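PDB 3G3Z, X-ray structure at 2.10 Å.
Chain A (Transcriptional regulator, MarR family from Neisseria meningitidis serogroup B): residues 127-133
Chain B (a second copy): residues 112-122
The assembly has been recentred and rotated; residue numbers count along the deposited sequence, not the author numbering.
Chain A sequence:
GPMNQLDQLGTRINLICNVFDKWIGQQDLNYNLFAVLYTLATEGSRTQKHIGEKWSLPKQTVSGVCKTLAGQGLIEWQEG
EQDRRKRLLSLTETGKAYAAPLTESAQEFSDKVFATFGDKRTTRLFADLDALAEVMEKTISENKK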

# COMPACT_ATOMS: atom_id res chain seq x y z
N ALA A 127 1.33 16.57 -3.44
CA ALA A 127 0.17 17.44 -3.26
C ALA A 127 -1.11 16.78 -3.76
O ALA A 127 -2.16 16.89 -3.13
CB ALA A 127 0.39 18.79 -3.96
N ASP A 128 -1.01 16.08 -4.89
CA ASP A 128 -2.15 15.36 -5.43
C ASP A 128 -2.56 14.19 -4.54
O ASP A 128 -3.75 13.94 -4.34
CB ASP A 128 -1.86 14.89 -6.85
CG ASP A 128 -1.91 16.01 -7.87
OD1 ASP A 128 -2.39 17.12 -7.54
OD2 ASP A 128 -1.47 15.79 -9.01
N LEU A 129 -1.58 13.48 -4.00
CA LEU A 129 -1.84 12.38 -3.08
C LEU A 129 -2.41 12.90 -1.77
O LEU A 129 -3.34 12.32 -1.22
CB LEU A 129 -0.57 11.56 -2.80
CG LEU A 129 0.03 10.72 -3.94
CD1 LEU A 129 1.43 10.21 -3.55
CD2 LEU A 129 -0.89 9.54 -4.33
N ASP A 130 -1.85 14.01 -1.28
CA ASP A 130 -2.38 14.66 -0.09
C ASP A 130 -3.84 15.02 -0.24
O ASP A 130 -4.65 14.76 0.66
CB ASP A 130 -1.56 15.91 0.26
CG ASP A 130 -0.20 15.58 0.82
OD1 ASP A 130 0.07 14.38 1.08
OD2 ASP A 130 0.61 16.51 1.03
N ALA A 131 -4.19 15.61 -1.39
CA ALA A 131 -5.54 16.06 -1.66
C ALA A 131 -6.50 14.90 -1.78
O ALA A 131 -7.60 14.93 -1.24
CB ALA A 131 -5.58 16.91 -2.92
N LEU A 132 -6.08 13.86 -2.51
CA LEU A 132 -6.91 12.68 -2.69
C LEU A 132 -7.20 12.01 -1.35
O LEU A 132 -8.34 11.74 -1.04
CB LEU A 132 -6.27 11.70 -3.67
CG LEU A 132 -6.39 12.13 -5.13
CD1 LEU A 132 -5.32 11.44 -5.98
CD2 LEU A 132 -7.78 11.87 -5.69
N ALA A 133 -6.15 11.79 -0.55
CA ALA A 133 -6.28 11.21 0.78
C ALA A 133 -7.23 12.01 1.68
O ALA A 133 -8.08 11.43 2.37
CB ALA A 133 -4.90 11.05 1.45
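Chain B 112-122: KVFATFGDKRT

What path does chain B take along the helix of chain A? The chain A stretch is helical throughout, while chain B changes course beside it. A helix enters through Lys112(B) and Val113(B), a type I turn runs from Phe114(B) to Phe117(B), closed by Phe117(B) N to Phe114(B) O at 2.8 Å, and a second helix starts at Asp119(B) with Gly118(B) as its N-cap residue. Chain B therefore meets chain A as a bend, and the register runs backwards: the CA atoms of Leu132(A) and Val113(B) are 6.6 Å apart, whereas those of Asp128(A) and Phe117(B), one helical turn earlier on chain A, are 8.9 Å apart.

Which bump fills the hollow in chain B? It is Leu132(A), whose side chain (chi1 m, chi2 t) starts sideways but brings its end closer to chain B. Its CD2 lies 3.5 Å from Phe114(B) CE1 and over one face of that ring, 3.9 Å from the centroid and 26° off the normal, a CH-pi contact. The same methyl, CD2, is 3.7 Å from Val113(B) CG1, and Leu132(A) CG is 3.7 Å from Phe117(B) CZ. Valine and two phenylalanines thus form a pocket around one leucine, which has the largest covered area of any residue in the two stretches.

Where does Phe117(B) fit in return? Its CA-to-CB bond points toward chain A, and the tip of its ring reaches residues one turn apart on the helix. Phe117(B) CE2 lies 3.7 Å from Asp128(A) CG, with the carboxylate carbon at the ring edge, while Phe117(B) CZ approaches Leu132(A) as described. Ala131(A) points its CB toward chain B but stops 4.4 Å from Phe117(B) CZ, a looser contact than those of Asp128(A) and Leu132(A) with the same ring.

What holds the far end of the contact, beyond the aromatic ring? Here the second helix of chain B sends Arg121(B) toward Asp128(A), and the apolar packing gives way to charge. Arg121(B) NH2 donates a hydrogen bond to Asp128(A) OD1 at 2.9 Å with an angle of 153°, forming a salt bridge in which the oxygen lies near the guanidinium plane. A water adds a second link: it donates to Asp128(A) OD2 at 2.6 Å and accepts a weak hydrogen bond from Arg121(B) NE at 3.3 Å. Asp128(A) thus combines packing against the edge of Phe117(B) with a direct and a water-mediated tie to Arg121(B).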

# COMPACT_ATOMS: atom_id res chain seq x y z
N LYS B 112 -17.09 11.97 -6.24
CA LYS B 112 -16.83 12.91 -5.15
C LYS B 112 -15.33 13.15 -5.03
O LYS B 112 -14.88 14.28 -4.90
CB LYS B 112 -17.35 12.38 -3.81
CG LYS B 112 -18.78 11.92 -3.82
CD LYS B 112 -19.27 11.71 -2.40
CE LYS B 112 -20.23 10.52 -2.30
NZ LYS B 112 -19.53 9.21 -2.46
N VAL B 113 -14.57 12.06 -5.11
CA VAL B 113 -13.15 12.08 -4.79
C VAL B 113 -12.31 12.88 -5.79
O VAL B 113 -11.40 13.62 -5.39
CB VAL B 113 -12.62 10.63 -4.57
CG1 VAL B 113 -11.12 10.52 -4.80
CG2 VAL B 113 -13.00 10.14 -3.18
N PHE B 114 -12.63 12.75 -7.08
CA PHE B 114 -11.87 13.42 -8.13
C PHE B 114 -12.47 14.76 -8.58
O PHE B 114 -11.98 15.38 -9.53
CB PHE B 114 -11.64 12.47 -9.31
CG PHE B 114 -10.70 11.35 -8.98
CD1 PHE B 114 -9.33 11.50 -9.18
CD2 PHE B 114 -11.18 10.16 -8.42
CE1 PHE B 114 -8.45 10.47 -8.85
CE2 PHE B 114 -10.30 9.13 -8.09
CZ PHE B 114 -8.94 9.28 -8.31
N ALA B 115 -13.50 15.21 -7.86
CA ALA B 115 -14.16 16.48 -8.15
C ALA B 115 -13.19 17.62 -8.50
O ALA B 115 -13.39 18.31 -9.51
CB ALA B 115 -15.08 16.88 -6.99
N THR B 116 -12.14 17.81 -7.71
CA THR B 116 -11.22 18.94 -7.94
C THR B 116 -10.18 18.71 -9.05
O THR B 116 -9.47 19.63 -9.46
CB THR B 116 -10.51 19.41 -6.64
OG1 THR B 116 -9.71 18.35 -6.10
CG2 THR B 116 -11.53 19.86 -5.60
N PHE B 117 -10.12 17.47 -9.56
CA PHE B 117 -9.19 17.11 -10.62
C PHE B 117 -9.91 17.13 -11.97
O PHE B 117 -11.09 16.78 -12.05
CB PHE B 117 -8.65 15.69 -10.40
CG PHE B 117 -7.73 15.55 -9.22
CD1 PHE B 117 -8.23 15.53 -7.92
CD2 PHE B 117 -6.35 15.42 -9.41
CE1 PHE B 117 -7.37 15.40 -6.83
CE2 PHE B 117 -5.49 15.28 -8.33
CZ PHE B 117 -6.00 15.27 -7.03
N GLY B 118 -9.20 17.54 -13.02
CA GLY B 118 -9.68 17.31 -14.38
C GLY B 118 -9.15 15.96 -14.83
O GLY B 118 -8.25 15.42 -14.19
N ASP B 119 -9.70 15.43 -15.92
CA ASP B 119 -9.19 14.17 -16.50
C ASP B 119 -7.76 14.32 -17.04
O ASP B 119 -6.98 13.35 -17.01
CB ASP B 119 -10.10 13.65 -17.61
CG ASP B 119 -11.18 12.72 -17.09
OD1 ASP B 119 -10.86 11.78 -16.34
OD2 ASP B 119 -12.36 12.92 -17.45
N LYS B 120 -7.43 15.52 -17.55
CA LYS B 120 -6.06 15.84 -17.97
C LYS B 120 -5.09 15.64 -16.80
O LYS B 120 -4.08 14.96 -16.95
CB LYS B 120 -5.94 17.30 -18.46
CG LYS B 120 -6.84 17.70 -19.62
CD LYS B 120 -7.07 19.22 -19.60
CE LYS B 120 -8.43 19.60 -20.21
NZ LYS B 120 -8.96 20.92 -19.73
N ARG B 121 -5.43 16.23 -15.66
CA ARG B 121 -4.61 16.13 -14.45
C ARG B 121 -4.49 14.70 -13.95
O ARG B 121 -3.41 14.27 -13.56
CB ARG B 121 -5.17 16.99 -13.33
CG ARG B 121 -4.51 18.34 -13.20
CD ARG B 121 -5.14 19.12 -12.07
NE ARG B 121 -4.66 18.70 -10.76
CZ ARG B 121 -5.27 18.99 -9.61
NH1 ARG B 121 -6.40 19.68 -9.61
NH2 ARG B 121 -4.76 18.57 -8.46
N THR B 122 -5.60 13.98 -13.96
CA THR B 122 -5.57 12.62 -13.44
C THR B 122 -4.79 11.67 -14.35
O THR B 122 -3.96 10.91 -13.86
CB THR B 122 -6.98 12.05 -13.04
OG1 THR B 122 -7.80 11.89 -14.21
CG2 THR B 122 -7.67 12.98 -12.06
O HOH W 1 -1.58 17.49 -11.01